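Oxidored_FMN domain-containing protein ([Pseudomonas] geniculata N1, PDB 6L6J) oxidises the amine 6-hydroxypseudooxynicotine, probably by means of its FMN and [4Fe-4S] cluster, and also binds ADP. Local coordinates at residues D191-I196 and R200-R205; L121-K126 and Q179-T184. All blocks are in the same frame, centred on the assembly; numbering follows the deposited sequence.

Contact 1 (D191-I196 and R200-R205); sequences DDYGGI and RVRLLR
R202 reaches back from its helix to the backbone of D192. Its NE points at D192 O over 2.8 Å, with an almost straight N-H...O angle of 177°. The oxygen lies in the guanidinium plane, at its edge. The exact place of D192 O is less certain, so this length is approximate. R200 NH1 adds a weak side-chain bond to G195 O at 3.4 Å. I196 is the N-cap of helix 197-215, and the weak bond from R200 N to I196 O, 3.3 Å, belongs to the first helical turn. The carboxylate of D192 pairs with R142, the guanidinium of R200 with D241, and the hydroxyl of Y193 with E206.

With chi1 at -179° the R202 chain runs out from its helix and lies across the Y193 ring. CD sits over one ring face, 3.7 Å from the centroid, as a CH-pi contact. The chain then bends at chi3, and the guanidinium stands nearly upright to the ring. L203 CB touches Y193 CD2 at 4.2 Å.

R202 NE thus uses a carbonyl of the type I turn D191-G194, and R200 NH1 one just after it. The hydrogen bonds across the contact all end on backbone oxygens; the nearby D192 charge probably adds only a general attraction to R202.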
loop_
_atom_site.group_PDB
_atom_site.type_symbol
_atom_site.label_atom_id
_atom_site.label_comp_id
_atom_site.label_asym_id
_atom_site.label_seq_id
_atom_site.Cartn_x
_atom_site.Cartn_y
_atom_site.Cartn_z
ATOM N N ASP A 191 18.609 -27.602 22.354
ATOM C CA ASP A 191 19.900 -27.931 21.679
ATOM C C ASP A 191 20.708 -26.624 21.508
ATOM O O ASP A 191 20.337 -25.615 22.139
ATOM C CB ASP A 191 19.644 -28.720 20.381
ATOM C CG ASP A 191 18.977 -27.945 19.251
ATOM O OD1 ASP A 191 18.496 -26.817 19.496
ATOM O OD2 ASP A 191 18.951 -28.475 18.135
ATOM N N ASP A 192 21.770 -26.622 20.693
ATOM C CA ASP A 192 22.698 -25.449 20.555
ATOM C C ASP A 192 22.077 -24.349 19.662
ATOM O O ASP A 192 22.691 -23.252 19.566
ATOM C CB ASP A 192 24.122 -25.829 20.116
ATOM C CG ASP A 192 24.230 -27.071 19.266
ATOM O OD1 ASP A 192 23.850 -28.170 19.773
ATOM O OD2 ASP A 192 24.683 -26.933 18.109
ATOM N N TYR A 193 20.889 -24.574 19.082
ATOM C CA TYR A 193 20.117 -23.528 18.358
ATOM C C TYR A 193 18.986 -22.947 19.214
ATOM O O TYR A 193 18.168 -22.189 18.659
ATOM C CB TYR A 193 19.572 -24.083 17.052
ATOM C CG TYR A 193 20.629 -24.333 16.008
ATOM C CD1 TYR A 193 21.263 -25.562 15.925
ATOM C CD2 TYR A 193 20.981 -23.353 15.094
ATOM C CE1 TYR A 193 22.230 -25.804 14.963
ATOM C CE2 TYR A 193 21.937 -23.583 14.120
ATOM C CZ TYR A 193 22.570 -24.813 14.058
ATOM O OH TYR A 193 23.508 -25.065 13.099
ATOM N N GLY A 194 18.960 -23.234 20.517
ATOM C CA GLY A 194 17.950 -22.673 21.438
ATOM C C GLY A 194 18.495 -22.423 22.828
ATOM O O GLY A 194 19.571 -22.953 23.161
ATOM N N GLY A 195 17.754 -21.655 23.621
ATOM C CA GLY A 195 18.157 -21.238 24.976
ATOM C C GLY A 195 18.647 -19.800 24.975
ATOM O O GLY A 195 17.799 -18.911 24.718
ATOM N N ILE A 196 19.951 -19.582 25.240
ATOM C CA ILE A 196 20.535 -18.216 25.442
ATOM C C ILE A 196 20.878 -17.640 24.052
ATOM O O ILE A 196 21.010 -18.423 23.100
ATOM C CB ILE A 196 21.695 -18.205 26.478
ATOM C CG1 ILE A 196 22.325 -16.807 26.679
ATOM C CG2 ILE A 196 22.761 -19.243 26.130
ATOM C CD1 ILE A 196 21.441 -15.723 27.338
ATOM N N ARG A 200 20.274 -18.744 19.867
ATOM C CA ARG A 200 19.091 -18.280 19.086
ATOM C C ARG A 200 19.556 -17.551 17.819
ATOM O O ARG A 200 18.862 -17.642 16.800
ATOM C CB ARG A 200 18.152 -17.458 19.977
ATOM C CG ARG A 200 17.173 -18.330 20.762
ATOM C CD ARG A 200 16.686 -17.741 22.077
ATOM N NE ARG A 200 16.501 -16.303 21.936
ATOM C CZ ARG A 200 17.094 -15.368 22.668
ATOM N NH1 ARG A 200 17.881 -15.678 23.684
ATOM N NH2 ARG A 200 16.850 -14.103 22.407
ATOM N N VAL A 201 20.717 -16.894 17.867
ATOM C CA VAL A 201 21.264 -16.098 16.730
ATOM C C VAL A 201 22.099 -16.996 15.798
ATOM O O VAL A 201 22.370 -16.557 14.681
ATOM C CB VAL A 201 22.074 -14.891 17.238
ATOM C CG1 VAL A 201 23.531 -15.250 17.512
ATOM C CG2 VAL A 201 21.973 -13.719 16.266
ATOM N N ARG A 202 22.476 -18.196 16.239
ATOM C CA ARG A 202 23.395 -19.127 15.524
ATOM C C ARG A 202 22.938 -19.333 14.068
ATOM O O ARG A 202 23.807 -19.357 13.152
ATOM C CB ARG A 202 23.459 -20.477 16.253
ATOM C CG ARG A 202 24.389 -21.497 15.601
ATOM C CD ARG A 202 24.588 -22.783 16.400
ATOM N NE ARG A 202 24.727 -22.523 17.825
ATOM C CZ ARG A 202 25.785 -21.945 18.395
ATOM N NH1 ARG A 202 26.829 -21.585 17.667
ATOM N NH2 ARG A 202 25.795 -21.717 19.697
ATOM N N LEU A 203 21.640 -19.520 13.832
ATOM C CA LEU A 203 21.182 -19.876 12.474
ATOM C C LEU A 203 21.385 -18.669 11.554
ATOM O O LEU A 203 21.864 -18.877 10.414
ATOM C CB LEU A 203 19.727 -20.331 12.495
ATOM C CG LEU A 203 19.215 -20.904 11.178
ATOM C CD1 LEU A 203 20.263 -21.785 10.508
ATOM C CD2 LEU A 203 17.937 -21.690 11.391
ATOM N N LEU A 204 21.053 -17.466 12.037
ATOM C CA LEU A 204 21.227 -16.193 11.289
ATOM C C LEU A 204 22.713 -15.972 10.975
ATOM O O LEU A 204 23.005 -15.609 9.828
ATOM C CB LEU A 204 20.665 -15.008 12.083
ATOM C CG LEU A 204 20.947 -13.641 11.451
ATOM C CD1 LEU A 204 20.375 -13.559 10.041
ATOM C CD2 LEU A 204 20.411 -12.517 12.299
ATOM N N ARG A 205 23.602 -16.140 11.957
ATOM C CA ARG A 205 25.077 -15.983 11.783
ATOM C C ARG A 205 25.573 -17.033 10.777
ATOM O O ARG A 205 26.164 -16.644 9.771
ATOM C CB ARG A 205 25.787 -16.053 13.148
ATOM C CG ARG A 205 27.235 -16.529 13.129
ATOM C CD ARG A 205 27.758 -16.864 14.519
ATOM N NE ARG A 205 28.158 -15.657 15.238
ATOM C CZ ARG A 205 27.787 -15.312 16.477
ATOM N NH1 ARG A 205 26.991 -16.089 17.203
ATOM N NH2 ARG A 205 28.229 -14.180 16.995
#

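Contact 2 (L121-K126 and Q179-T184); sequences LSPTTK and QDFLDT
P123 meets F181 and D180 in the TIM-barrel domain, where the loop after strand 121-122 packs on helix 177-182. This helix follows the fourth barrel strand, 166-171. The segment 121-126 belongs to the connection between the third and fourth strands.

The main interaction is CH-pi. P123 CB stands over the centre of the F181 ring, 3.8 Å from the centroid and only 5° off the ring normal. The two side chains run past each other in opposite directions. P123 CA lies over the same ring, near F181 CZ.

Apolar contact continues along the proline ring. P123 CD touches F181 CE1 at 3.6 Å. It also meets D180 CB at 3.8 Å. Replacing F181 with an alanine is likely to take away the ring face under P123 and open a gap between loop and helix.

The D180 carboxylate serves partners outside the two segments. It takes hydrogen bonds from H129 NE2 and from the backbone N of A109, which satisfy both buried oxygens. The D180 side chain is about 14 Å from the bound FMN, too far to touch it. No hydrogen bond joins the two segments. At the helix backbone, P123 CG rests 3.6 Å from D180 O.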
loop_
_atom_site.group_PDB
_atom_site.type_symbol
_atom_site.label_atom_id
_atom_site.label_comp_id
_atom_site.label_asym_id
_atom_site.label_seq_id
_atom_site.Cartn_x
_atom_site.Cartn_y
_atom_site.Cartn_z
ATOM N N LEU A 121 8.363 -25.214 8.121
ATOM C CA LEU A 121 9.430 -25.479 9.118
ATOM C C LEU A 121 9.340 -24.455 10.264
ATOM O O LEU A 121 8.842 -23.345 10.047
ATOM C CB LEU A 121 10.789 -25.441 8.411
ATOM C CG LEU A 121 10.877 -26.204 7.096
ATOM C CD1 LEU A 121 12.205 -25.922 6.422
ATOM C CD2 LEU A 121 10.689 -27.707 7.293
ATOM N N SER A 122 9.803 -24.855 11.446
ATOM C CA SER A 122 9.855 -24.027 12.669
ATOM C C SER A 122 10.922 -24.602 13.593
ATOM O O SER A 122 11.150 -25.821 13.545
ATOM C CB SER A 122 8.509 -23.989 13.345
ATOM O OG SER A 122 8.548 -23.261 14.574
ATOM N N PRO A 123 11.573 -23.767 14.448
ATOM C CA PRO A 123 12.397 -24.263 15.548
ATOM C C PRO A 123 11.581 -25.248 16.394
ATOM O O PRO A 123 12.148 -26.243 16.829
ATOM C CB PRO A 123 12.750 -23.012 16.375
ATOM C CG PRO A 123 11.791 -21.931 15.893
ATOM C CD PRO A 123 11.507 -22.297 14.449
ATOM N N THR A 124 10.278 -24.953 16.560
ATOM C CA THR A 124 9.319 -25.672 17.440
ATOM C C THR A 124 7.924 -25.626 16.808
ATOM O O THR A 124 7.526 -24.524 16.355
ATOM C CB THR A 124 9.345 -25.067 18.850
ATOM O OG1 THR A 124 10.712 -25.166 19.280
ATOM C CG2 THR A 124 8.402 -25.748 19.826
ATOM N N THR A 125 7.217 -26.769 16.794
ATOM C CA THR A 125 5.925 -26.945 16.075
ATOM C C THR A 125 4.912 -25.906 16.546
ATOM O O THR A 125 4.760 -25.682 17.757
ATOM C CB THR A 125 5.298 -28.331 16.240
ATOM O OG1 THR A 125 6.207 -29.281 15.712
ATOM C CG2 THR A 125 4.010 -28.518 15.468
ATOM N N LYS A 126 4.221 -25.333 15.577
ATOM C CA LYS A 126 3.043 -24.468 15.783
ATOM C C LYS A 126 2.342 -24.355 14.428
ATOM O O LYS A 126 3.000 -24.641 13.408
ATOM C CB LYS A 126 3.490 -23.107 16.314
ATOM C CG LYS A 126 4.346 -22.269 15.364
ATOM C CD LYS A 126 4.577 -20.847 15.832
ATOM C CE LYS A 126 3.329 -20.116 16.307
ATOM N NZ LYS A 126 2.354 -19.853 15.223
ATOM N N GLN A 179 14.089 -15.347 12.061
ATOM C CA GLN A 179 13.406 -14.547 13.122
ATOM C C GLN A 179 12.718 -15.521 14.087
ATOM O O GLN A 179 12.832 -15.314 15.293
ATOM C CB GLN A 179 12.412 -13.539 12.537
ATOM C CG GLN A 179 11.930 -12.534 13.568
ATOM C CD GLN A 179 11.042 -11.427 13.045
ATOM O OE1 GLN A 179 11.055 -11.068 11.860
ATOM N NE2 GLN A 179 10.260 -10.855 13.960
ATOM N N ASP A 180 12.060 -16.561 13.561
ATOM C CA ASP A 180 11.439 -17.641 14.373
ATOM C C ASP A 180 12.504 -18.259 15.288
ATOM O O ASP A 180 12.231 -18.452 16.478
ATOM C CB ASP A 180 10.756 -18.695 13.501
ATOM C CG ASP A 180 9.523 -18.197 12.745
ATOM O OD1 ASP A 180 8.976 -17.112 13.136
ATOM O OD2 ASP A 180 9.121 -18.882 11.748
ATOM N N PHE A 181 13.711 -18.501 14.795
ATOM C CA PHE A 181 14.795 -19.069 15.636
ATOM C C PHE A 181 15.211 -18.045 16.697
ATOM O O PHE A 181 15.331 -18.420 17.880
ATOM C CB PHE A 181 15.934 -19.594 14.766
ATOM C CG PHE A 181 15.803 -21.049 14.399
ATOM C CD1 PHE A 181 14.936 -21.452 13.408
ATOM C CD2 PHE A 181 16.557 -22.015 15.053
ATOM C CE1 PHE A 181 14.840 -22.791 13.049
ATOM C CE2 PHE A 181 16.448 -23.355 14.707
ATOM C CZ PHE A 181 15.590 -23.739 13.706
ATOM N N LEU A 182 15.371 -16.778 16.318
ATOM C CA LEU A 182 15.691 -15.655 17.250
ATOM C C LEU A 182 14.690 -15.518 18.407
ATOM O O LEU A 182 15.116 -15.132 19.509
ATOM C CB LEU A 182 15.646 -14.346 16.465
ATOM C CG LEU A 182 16.981 -13.743 16.091
ATOM C CD1 LEU A 182 16.737 -12.353 15.523
ATOM C CD2 LEU A 182 17.915 -13.718 17.298
ATOM N N ASP A 183 13.399 -15.686 18.118
ATOM C CA ASP A 183 12.252 -15.279 18.982
ATOM C C ASP A 183 12.024 -16.346 20.057
ATOM O O ASP A 183 11.646 -17.489 19.678
ATOM C CB ASP A 183 10.992 -15.072 18.129
ATOM C CG ASP A 183 9.863 -14.329 18.822
ATOM O OD1 ASP A 183 9.873 -14.305 20.078
ATOM O OD2 ASP A 183 8.986 -13.768 18.107
ATOM N N THR A 184 12.227 -16.000 21.337
ATOM C CA THR A 184 11.969 -16.907 22.496
ATOM C C THR A 184 10.495 -17.283 22.579
ATOM O O THR A 184 10.217 -18.328 23.174
ATOM C CB THR A 184 12.380 -16.321 23.847
ATOM O OG1 THR A 184 11.851 -15.000 23.934
ATOM C CG2 THR A 184 13.882 -16.303 24.020
#

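In the fold
Both segments of contact 2 precede those of contact 1 in the chain, and the centres of the contacts are 10 Å apart. Both lie in the TIM-barrel domain, on the same side of the chain's centre. Helices 177-182 and 197-215 follow each other, and the loop between them holds D191-I196. The two contacts touch directly. R200 NE probably donates a hydrogen bond to L182 O at 3.0 Å, near the end of helix 177-182. F181 and L203 meet where the two contacts adjoin. Helix 142-162 also borders the pair, through I145 and F148. Contact 2 sets the loop after strand 121-122 on helix 177-182; contact 1 folds the loop leading into helix 197-215 back on that helix.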